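Local atomic coordinates of metallo-beta-lactamase 1 (Acinetobacter baumannii, PDB entry 5MMD), a protein that probably hydrolyses the ring amide of beta-lactam antibiotics to give substituted beta-amino acids, using bound zinc ions. Residues His140-Leu145 / Glu174-Gln179; Ser152-Gly157 / Ile196-His201. All blocks are in the same frame, centred on the assembly; numbering follows the deposited sequence.

Contact 1. Residues His140-Leu145 / Glu174-Gln179. With ZN (zinc ion), chain E.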
ATOM      1  N   HIS A 140      -7.150   6.231  -7.041  1.00 13.27           N
ATOM      2  CA  HIS A 140      -6.949   4.948  -7.679  1.00 12.78           C
ATOM      3  C   HIS A 140      -8.196   4.064  -7.526  1.00 14.05           C
ATOM      4  O   HIS A 140      -8.598   3.390  -8.480  1.00 13.50           O
ATOM      5  CB  HIS A 140      -5.745   4.279  -7.077  1.00 12.16           C
ATOM      6  CG  HIS A 140      -5.543   2.868  -7.509  1.00 12.27           C
ATOM      7  ND1 HIS A 140      -5.171   2.521  -8.791  1.00 13.27           N
ATOM      8  CD2 HIS A 140      -5.679   1.705  -6.821  1.00 11.93           C
ATOM      9  CE1 HIS A 140      -5.088   1.193  -8.866  1.00 13.56           C
ATOM     10  NE2 HIS A 140      -5.395   0.678  -7.684  1.00 11.43           N
ATOM     11  N   THR A 141      -8.748   4.057  -6.298  1.00 13.64           N
ATOM     12  CA  THR A 141      -9.975   3.348  -5.961  1.00 14.39           C
ATOM     13  C   THR A 141     -10.719   4.142  -4.891  1.00 15.14           C
ATOM     14  O   THR A 141     -10.173   5.071  -4.263  1.00 16.10           O
ATOM     15  CB  THR A 141      -9.721   1.899  -5.454  1.00 13.44           C
ATOM     16  OG1 THR A 141      -8.844   1.907  -4.310  1.00 11.89           O
ATOM     17  CG2 THR A 141      -9.129   1.032  -6.570  1.00 13.80           C
ATOM     18  N   ILE A 142     -11.961   3.753  -4.640  1.00 15.94           N
ATOM     19  CA  ILE A 142     -12.760   4.424  -3.659  1.00 16.23           C
ATOM     20  C   ILE A 142     -12.182   4.174  -2.252  1.00 16.10           C
ATOM     21  O   ILE A 142     -12.379   4.987  -1.376  1.00 17.14           O
ATOM     22  CB  ILE A 142     -14.239   3.953  -3.721  1.00 18.32           C
ATOM     23  CG1 ILE A 142     -15.116   4.785  -2.775  1.00 20.32           C
ATOM     24  CG2 ILE A 142     -14.338   2.490  -3.373  1.00 18.00           C
ATOM     25  CD1 ILE A 142     -15.155   6.307  -3.070  1.00 20.64           C
ATOM     26  N   ASP A 143     -11.470   3.062  -2.041  1.00 14.46           N
ATOM     27  CA  ASP A 143     -11.077   2.697  -0.668  1.00 14.40           C
ATOM     28  C   ASP A 143      -9.611   2.979  -0.344  1.00 13.89           C
ATOM     29  O   ASP A 143      -9.180   2.710   0.788  1.00 14.64           O
ATOM     30  CB  ASP A 143     -11.367   1.218  -0.399  1.00 14.88           C
ATOM     31  CG  ASP A 143     -10.656   0.273  -1.387  1.00 13.62           C
ATOM     32  OD1 ASP A 143     -10.448   0.677  -2.538  1.00 12.94           O
ATOM     33  OD2 ASP A 143     -10.322  -0.881  -1.018  1.00 12.94           O
ATOM     34  N   ASN A 144      -8.851   3.530  -1.296  1.00 13.49           N
ATOM     35  CA  ASN A 144      -7.390   3.537  -1.132  1.00 12.69           C
ATOM     36  C   ASN A 144      -6.989   4.337   0.115  1.00 11.92           C
ATOM     37  O   ASN A 144      -7.522   5.415   0.399  1.00 11.15           O
ATOM     38  CB  ASN A 144      -6.607   4.032  -2.372  1.00 12.04           C
ATOM     39  CG  ASN A 144      -7.144   5.311  -3.022  1.00 12.79           C
ATOM     40  OD1 ASN A 144      -6.952   5.480  -4.238  1.00 12.87           O
ATOM     41  ND2 ASN A 144      -7.730   6.218  -2.262  1.00 13.13           N
ATOM     42  N   LEU A 145      -6.073   3.731   0.866  1.00 11.25           N
ATOM     43  CA  LEU A 145      -5.481   4.312   2.074  1.00 11.70           C
ATOM     44  C   LEU A 145      -3.988   4.603   1.890  1.00 11.01           C
ATOM     45  O   LEU A 145      -3.318   3.943   1.098  1.00 10.20           O
ATOM     46  CB  LEU A 145      -5.605   3.353   3.265  1.00 12.16           C
ATOM     47  CG  LEU A 145      -6.951   2.767   3.635  1.00 12.37           C
ATOM     48  CD1 LEU A 145      -6.851   1.730   4.787  1.00 13.68           C
ATOM     49  CD2 LEU A 145      -7.876   3.906   4.023  1.00 14.22           C
ATOM     50  N   GLU A 174     -11.393   1.202 -11.955  1.00 18.29           N
ATOM     51  CA  GLU A 174     -12.196   1.400 -10.733  1.00 19.31           C
ATOM     52  C   GLU A 174     -11.798   2.697  -9.983  1.00 19.42           C
ATOM     53  O   GLU A 174     -11.993   2.808  -8.779  1.00 18.99           O
ATOM     54  CB  GLU A 174     -12.066   0.194  -9.793  1.00 18.73           C
ATOM     55  CG  GLU A 174     -12.470  -1.142 -10.411  1.00 20.56           C
ATOM     56  CD  GLU A 174     -11.681  -2.314  -9.841  1.00 21.31           C
ATOM     57  OE1 GLU A 174     -11.698  -2.509  -8.616  1.00 21.35           O
ATOM     58  OE2 GLU A 174     -11.044  -3.065 -10.624  1.00 23.27           O
ATOM     59  N   ALA A 175     -11.295   3.685 -10.719  1.00 19.32           N
ATOM     60  CA  ALA A 175     -10.878   4.950 -10.129  1.00 18.25           C
ATOM     61  C   ALA A 175     -12.014   5.925  -9.904  1.00 19.27           C
ATOM     62  O   ALA A 175     -13.074   5.838 -10.523  1.00 19.57           O
ATOM     63  CB  ALA A 175      -9.833   5.620 -11.006  1.00 17.82           C
ATOM     64  N   LYS A 176     -11.747   6.872  -9.012  1.00 19.30           N
ATOM     65  CA  LYS A 176     -12.590   8.034  -8.807  1.00 21.94           C
ATOM     66  C   LYS A 176     -11.818   9.229  -9.347  1.00 22.71           C
ATOM     67  O   LYS A 176     -11.160   9.953  -8.584  1.00 21.98           O
ATOM     68  CB  LYS A 176     -12.924   8.210  -7.323  1.00 21.12           C
ATOM     69  CG  LYS A 176     -13.462   6.959  -6.662  1.00 21.08           C
ATOM     70  CD  LYS A 176     -14.740   6.443  -7.305  0.83 22.76           C
ATOM     71  CE  LYS A 176     -15.908   7.353  -7.011  1.00 23.65           C
ATOM     72  NZ  LYS A 176     -17.177   6.866  -7.589  1.00 26.91           N
ATOM     73  N   ILE A 177     -11.872   9.421 -10.664  1.00 23.35           N
ATOM     74  CA  ILE A 177     -10.989  10.384 -11.323  1.00 23.94           C
ATOM     75  C   ILE A 177     -11.315  11.784 -10.866  1.00 25.11           C
ATOM     76  O   ILE A 177     -10.428  12.603 -10.661  1.00 25.70           O
ATOM     77  CB  ILE A 177     -11.083  10.346 -12.884  1.00 25.73           C
ATOM     78  CG1 ILE A 177     -10.495   9.053 -13.438  1.00 25.16           C
ATOM     79  CG2 ILE A 177     -10.311  11.527 -13.479  1.00 26.17           C
ATOM     80  CD1 ILE A 177      -9.079   8.777 -13.000  1.00 23.47           C
ATOM     81  N   ASP A 178     -12.594  12.051 -10.672  1.00 26.27           N
ATOM     82  CA  ASP A 178     -13.016  13.382 -10.298  1.00 26.78           C
ATOM     83  C   ASP A 178     -12.711  13.710  -8.829  1.00 25.69           C
ATOM     84  O   ASP A 178     -12.541  14.873  -8.468  1.00 26.54           O
ATOM     85  CB  ASP A 178     -14.494  13.524 -10.602  1.00 29.00           C
ATOM     86  CG  ASP A 178     -14.783  13.483 -12.100  1.00 30.23           C
ATOM     87  OD1 ASP A 178     -13.865  13.764 -12.922  1.00 30.35           O
ATOM     88  OD2 ASP A 178     -15.924  13.145 -12.459  1.00 32.17           O
ATOM     89  N   GLN A 179     -12.600  12.691  -7.989  1.00 24.08           N
ATOM     90  CA  GLN A 179     -12.229  12.906  -6.589  1.00 23.48           C
ATOM     91  C   GLN A 179     -10.707  12.928  -6.345  1.00 22.15           C
ATOM     92  O   GLN A 179     -10.243  13.493  -5.343  1.00 20.89           O
ATOM     93  CB  GLN A 179     -12.859  11.828  -5.719  1.00 23.14           C
ATOM     94  CG  GLN A 179     -14.412  11.786  -5.761  1.00 24.32           C
ATOM     95  CD  GLN A 179     -14.953  10.645  -4.902  1.00 25.05           C
ATOM     96  OE1 GLN A 179     -14.202  10.041  -4.117  1.00 24.78           O
ATOM     97  NE2 GLN A 179     -16.237  10.320  -5.063  1.00 26.85           N
TER
HETATM   98 ZN    ZN E 403      -5.205  -1.182  -7.253  1.00 14.39          ZN
HETATM   99  O   HOH W   1      -8.703   1.713 -10.741  1.00 13.56           O
HETATM  100  O   HOH W   2     -13.051   1.897  -6.385  1.00 13.82           O
HETATM  101  O   HOH W   3      -3.739  -1.966  -7.952  1.00 15.13           O
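The carbonyl of H140 lies against A175. Its O is 3.2 Å from A175 CA in a bent CH...O contact, and A175 CB also packs on it. The same O accepts a hydrogen bond from a water, which in turn accepts one from the backbone N of E174. The H140 side chain leaves the backbone on the side away from E174-Q179. H140 CG is anti to the backbone N (chi1 172°), and H140 NE2 binds a zinc ion at 1.9 Å. H78 and H80 complete the protein ligands of this metal. T141 meets E174 through its backbone. T141 CA faces E174 O at 3.5 Å, with a nearly straight C-H...O angle of 174°. The T141 methyl CG2 also lies near this O. Inside its own loop, T141 OG1 donates to D143 OD1 at 2.7 Å, on the syn side of the carboxylate. T141 N donates to N144 OD1 at 3.1 Å, from well above the plane of the amide carbonyl. I142 N reaches E174 O through a second water, bonded to both at 2.8 Å. The I142 side chain lies alongside K176, with CD1 4.0 Å from K176 CG. The lysine chain folds back at chi2 and chi3 (-71°), which leaves K176 CE close to I142 CD1. Q179 OE1 comes to the same methyl from another direction. No direct hydrogen bond joins H140-L145 to E174-Q179, but the backbone of G139, just before H140, bonds that of K176. The waters bridge the backbone of E174 to that of H140 and I142. E174 OE1 accepts a hydrogen bond from H80 NE2, while H80 ND1 binds the zinc. E174 is thus a second-shell residue, and its acidic group would probably orient and polarise the H80 ring.

Contact 2. Residues Ser152-Gly157 / Ile196-His201; sequences SKILYG and IVVPGH. With ZN (zinc ion), chain C.
I154-G157 and I196-P199 pair as parallel strands, with axes 4.7 Å apart and 16° from parallel. Three backbone bonds tie them: L155 N to I196 O at 2.8 Å, V198 N to L155 O at 3.0 Å, and G157 N to V198 O at 2.8 Å. The last is the most bent, at 149°. The tightest side-chain packing is between Y156 and V198. V198 CG1 lies at the edge of the tyrosine ring, near its plane, 3.6 Å from Y156 CD1. Y156 CG is anti to the backbone N (chi1 177°), which runs the ring along the strand toward P199 and G200. Its OH is buried and hydrogen-bonded to D49 and N35. I154 and I196 are also well packed. They lie side by side, with I154 CG1 3.9 Å from I196 CB. The looser side is at K153, which is partly exposed and whose side chain leads away from I196. I196 is itself partly exposed. K153 and I154 both face I149 in a G1 beta bulge. Further along the chain, H201 NE2 binds a zinc ion at 2.2 Å, a site completed by D82, C159 and a water. The strands are the two ends of a beta-alpha-beta crossover through helix 180-190. Strand 196-199 is outermost in its sheet, and strand 146-149 flanks 154-158. L155 and V197 face helix 208-223. I154 and V198 face strand 9-14 of the other sheet, within the alpha-beta/beta-alpha sandwich of metallo-beta-lactamases.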
ATOM      1  N   SER A 152      10.023   8.385  10.921  1.00 22.16           N
ATOM      2  CA  SER A 152      10.979   8.566   9.832  1.00 21.28           C
ATOM      3  C   SER A 152      10.433   9.440   8.691  1.00 19.94           C
ATOM      4  O   SER A 152      11.111   9.624   7.686  1.00 20.77           O
ATOM      5  CB  SER A 152      11.437   7.205   9.287  1.00 20.57           C
ATOM      6  OG  SER A 152      10.324   6.337   9.150  1.00 20.19           O
ATOM      7  N   LYS A 153       9.242  10.004   8.870  1.00 19.39           N
ATOM      8  CA  LYS A 153       8.584  10.846   7.856  1.00 18.88           C
ATOM      9  C   LYS A 153       8.535  10.164   6.464  1.00 17.90           C
ATOM     10  O   LYS A 153       8.763  10.789   5.420  1.00 17.38           O
ATOM     11  CB  LYS A 153       9.269  12.220   7.805  1.00 20.66           C
ATOM     12  CG  LYS A 153       9.109  13.004   9.109  1.00 22.84           C
ATOM     13  CD  LYS A 153       9.271  14.510   8.921  0.76 24.12           C
ATOM     14  CE  LYS A 153       9.227  15.268  10.252  1.00 27.28           C
ATOM     15  NZ  LYS A 153       8.053  14.927  11.081  0.39 25.73           N
ATOM     16  N   ILE A 154       8.193   8.870   6.487  1.00 16.09           N
ATOM     17  CA  ILE A 154       8.010   8.060   5.285  1.00 15.21           C
ATOM     18  C   ILE A 154       6.511   7.899   5.049  1.00 14.59           C
ATOM     19  O   ILE A 154       5.755   7.520   5.964  1.00 13.69           O
ATOM     20  CB  ILE A 154       8.712   6.673   5.421  1.00 15.46           C
ATOM     21  CG1 ILE A 154      10.237   6.894   5.482  1.00 16.84           C
ATOM     22  CG2 ILE A 154       8.298   5.731   4.274  1.00 14.79           C
ATOM     23  CD1 ILE A 154      11.096   5.683   5.896  1.00 17.62           C
ATOM     24  N   LEU A 155       6.065   8.256   3.859  1.00 13.90           N
ATOM     25  CA  LEU A 155       4.680   8.040   3.481  1.00 13.92           C
ATOM     26  C   LEU A 155       4.560   6.901   2.464  1.00 12.52           C
ATOM     27  O   LEU A 155       5.133   6.963   1.379  1.00 12.20           O
ATOM     28  CB  LEU A 155       4.061   9.313   2.916  1.00 13.92           C
ATOM     29  CG  LEU A 155       2.560   9.141   2.586  1.00 14.22           C
ATOM     30  CD1 LEU A 155       1.688   8.928   3.858  1.00 13.85           C
ATOM     31  CD2 LEU A 155       2.057  10.354   1.810  1.00 15.29           C
ATOM     32  N   TYR A 156       3.846   5.841   2.845  1.00 12.34           N
ATOM     33  CA  TYR A 156       3.485   4.809   1.896  1.00 12.08           C
ATOM     34  C   TYR A 156       2.180   5.221   1.207  1.00 11.68           C
ATOM     35  O   TYR A 156       1.119   5.231   1.822  1.00 12.36           O
ATOM     36  CB  TYR A 156       3.327   3.448   2.547  1.00 11.39           C
ATOM     37  CG  TYR A 156       2.873   2.411   1.538  1.00 11.02           C
ATOM     38  CD1 TYR A 156       3.758   1.874   0.599  1.00 10.95           C
ATOM     39  CD2 TYR A 156       1.542   2.004   1.491  1.00 10.89           C
ATOM     40  CE1 TYR A 156       3.345   0.926  -0.337  1.00 10.86           C
ATOM     41  CE2 TYR A 156       1.105   1.082   0.549  1.00 10.50           C
ATOM     42  CZ  TYR A 156       2.009   0.527  -0.354  1.00 11.46           C
ATOM     43  OH  TYR A 156       1.546  -0.386  -1.268  1.00 13.16           O
ATOM     44  N   GLY A 157       2.283   5.578  -0.059  1.00 10.93           N
ATOM     45  CA  GLY A 157       1.152   6.085  -0.809  1.00 11.09           C
ATOM     46  C   GLY A 157       0.275   4.994  -1.375  1.00 11.20           C
ATOM     47  O   GLY A 157      -0.895   5.230  -1.674  1.00 12.63           O
ATOM     48  N   ILE A 196      10.454  10.528   2.328  1.00 17.17           N
ATOM     49  CA  ILE A 196      10.341   9.446   1.369  1.00 15.93           C
ATOM     50  C   ILE A 196       8.866   9.140   1.090  1.00 15.10           C
ATOM     51  O   ILE A 196       8.029   9.012   2.007  1.00 14.49           O
ATOM     52  CB  ILE A 196      11.010   8.165   1.870  1.00 15.90           C
ATOM     53  CG1 ILE A 196      12.486   8.411   2.178  1.00 18.43           C
ATOM     54  CG2 ILE A 196      10.753   7.026   0.887  1.00 15.78           C
ATOM     55  CD1 ILE A 196      13.239   7.150   2.565  1.00 18.74           C
ATOM     56  N   VAL A 197       8.553   9.035  -0.185  1.00 14.21           N
ATOM     57  CA  VAL A 197       7.236   8.595  -0.616  1.00 13.35           C
ATOM     58  C   VAL A 197       7.374   7.335  -1.472  1.00 12.54           C
ATOM     59  O   VAL A 197       8.204   7.267  -2.393  1.00 12.40           O
ATOM     60  CB  VAL A 197       6.527   9.694  -1.374  1.00 14.36           C
ATOM     61  CG1 VAL A 197       5.175   9.198  -1.824  1.00 12.59           C
ATOM     62  CG2 VAL A 197       6.378  10.939  -0.499  1.00 15.59           C
ATOM     63  N   VAL A 198       6.582   6.331  -1.126  1.00 10.99           N
ATOM     64  CA  VAL A 198       6.620   5.014  -1.730  1.00 11.43           C
ATOM     65  C   VAL A 198       5.323   4.801  -2.522  1.00 10.81           C
ATOM     66  O   VAL A 198       4.239   4.721  -1.928  1.00 11.11           O
ATOM     67  CB  VAL A 198       6.776   3.916  -0.659  1.00 11.17           C
ATOM     68  CG1 VAL A 198       6.778   2.504  -1.272  1.00 10.13           C
ATOM     69  CG2 VAL A 198       8.005   4.150   0.171  1.00 11.57           C
ATOM     70  N   PRO A 199       5.425   4.717  -3.863  1.00 10.60           N
ATOM     71  CA  PRO A 199       4.236   4.494  -4.672  1.00 10.69           C
ATOM     72  C   PRO A 199       3.858   3.019  -4.632  1.00 10.30           C
ATOM     73  O   PRO A 199       4.706   2.229  -4.234  1.00 10.95           O
ATOM     74  CB  PRO A 199       4.693   4.930  -6.066  1.00 11.32           C
ATOM     75  CG  PRO A 199       6.130   4.492  -6.106  1.00 12.01           C
ATOM     76  CD  PRO A 199       6.645   4.772  -4.691  1.00 12.30           C
ATOM     77  N   GLY A 200       2.637   2.659  -5.023  1.00 10.29           N
ATOM     78  CA  GLY A 200       2.226   1.265  -5.039  1.00 10.25           C
ATOM     79  C   GLY A 200       2.955   0.444  -6.082  1.00 11.17           C
ATOM     80  O   GLY A 200       3.153  -0.766  -5.911  1.00 10.81           O
ATOM     81  N   HIS A 201       3.382   1.140  -7.139  1.00 12.22           N
ATOM     82  CA  HIS A 201       4.070   0.582  -8.310  1.00 12.44           C
ATOM     83  C   HIS A 201       5.177   1.553  -8.710  1.00 12.01           C
ATOM     84  O   HIS A 201       4.940   2.775  -8.855  1.00 11.04           O
ATOM     85  CB  HIS A 201       3.088   0.376  -9.465  1.00 12.85           C
ATOM     86  CG  HIS A 201       1.976  -0.561  -9.140  1.00 12.15           C
ATOM     87  ND1 HIS A 201       2.161  -1.930  -9.071  1.00 13.45           N
ATOM     88  CD2 HIS A 201       0.675  -0.344  -8.810  1.00 12.16           C
ATOM     89  CE1 HIS A 201       1.015  -2.506  -8.757  1.00 13.84           C
ATOM     90  NE2 HIS A 201       0.097  -1.566  -8.603  1.00 11.77           N
TER
HETATM   91 ZN    ZN C 401      -1.771  -1.562  -7.466  0.95 15.81          ZN
HETATM   92  O   HOH W   3      -3.739  -1.966  -7.952  1.00 15.13           O

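The four segments alternate along the chain, so the two contacts cross rather than nest. H140-L145 comes first, and contact 1 closes the span that holds strands 146-149 and 154-158. S152-G157 falls inside that span. After E174-Q179 the chain enters helix 180-190, and contact 2 closes at I196-H201. Contact 1 ties two loops beside the zinc site, while contact 2 ties two strands of the five-stranded sheet. Their centres are about 18 Å apart. Each supplies one histidine, H140 or H201, to a different zinc ion, and a single water is bound to both metals. Though the contacts do not touch, both reach the dinuclear zinc site.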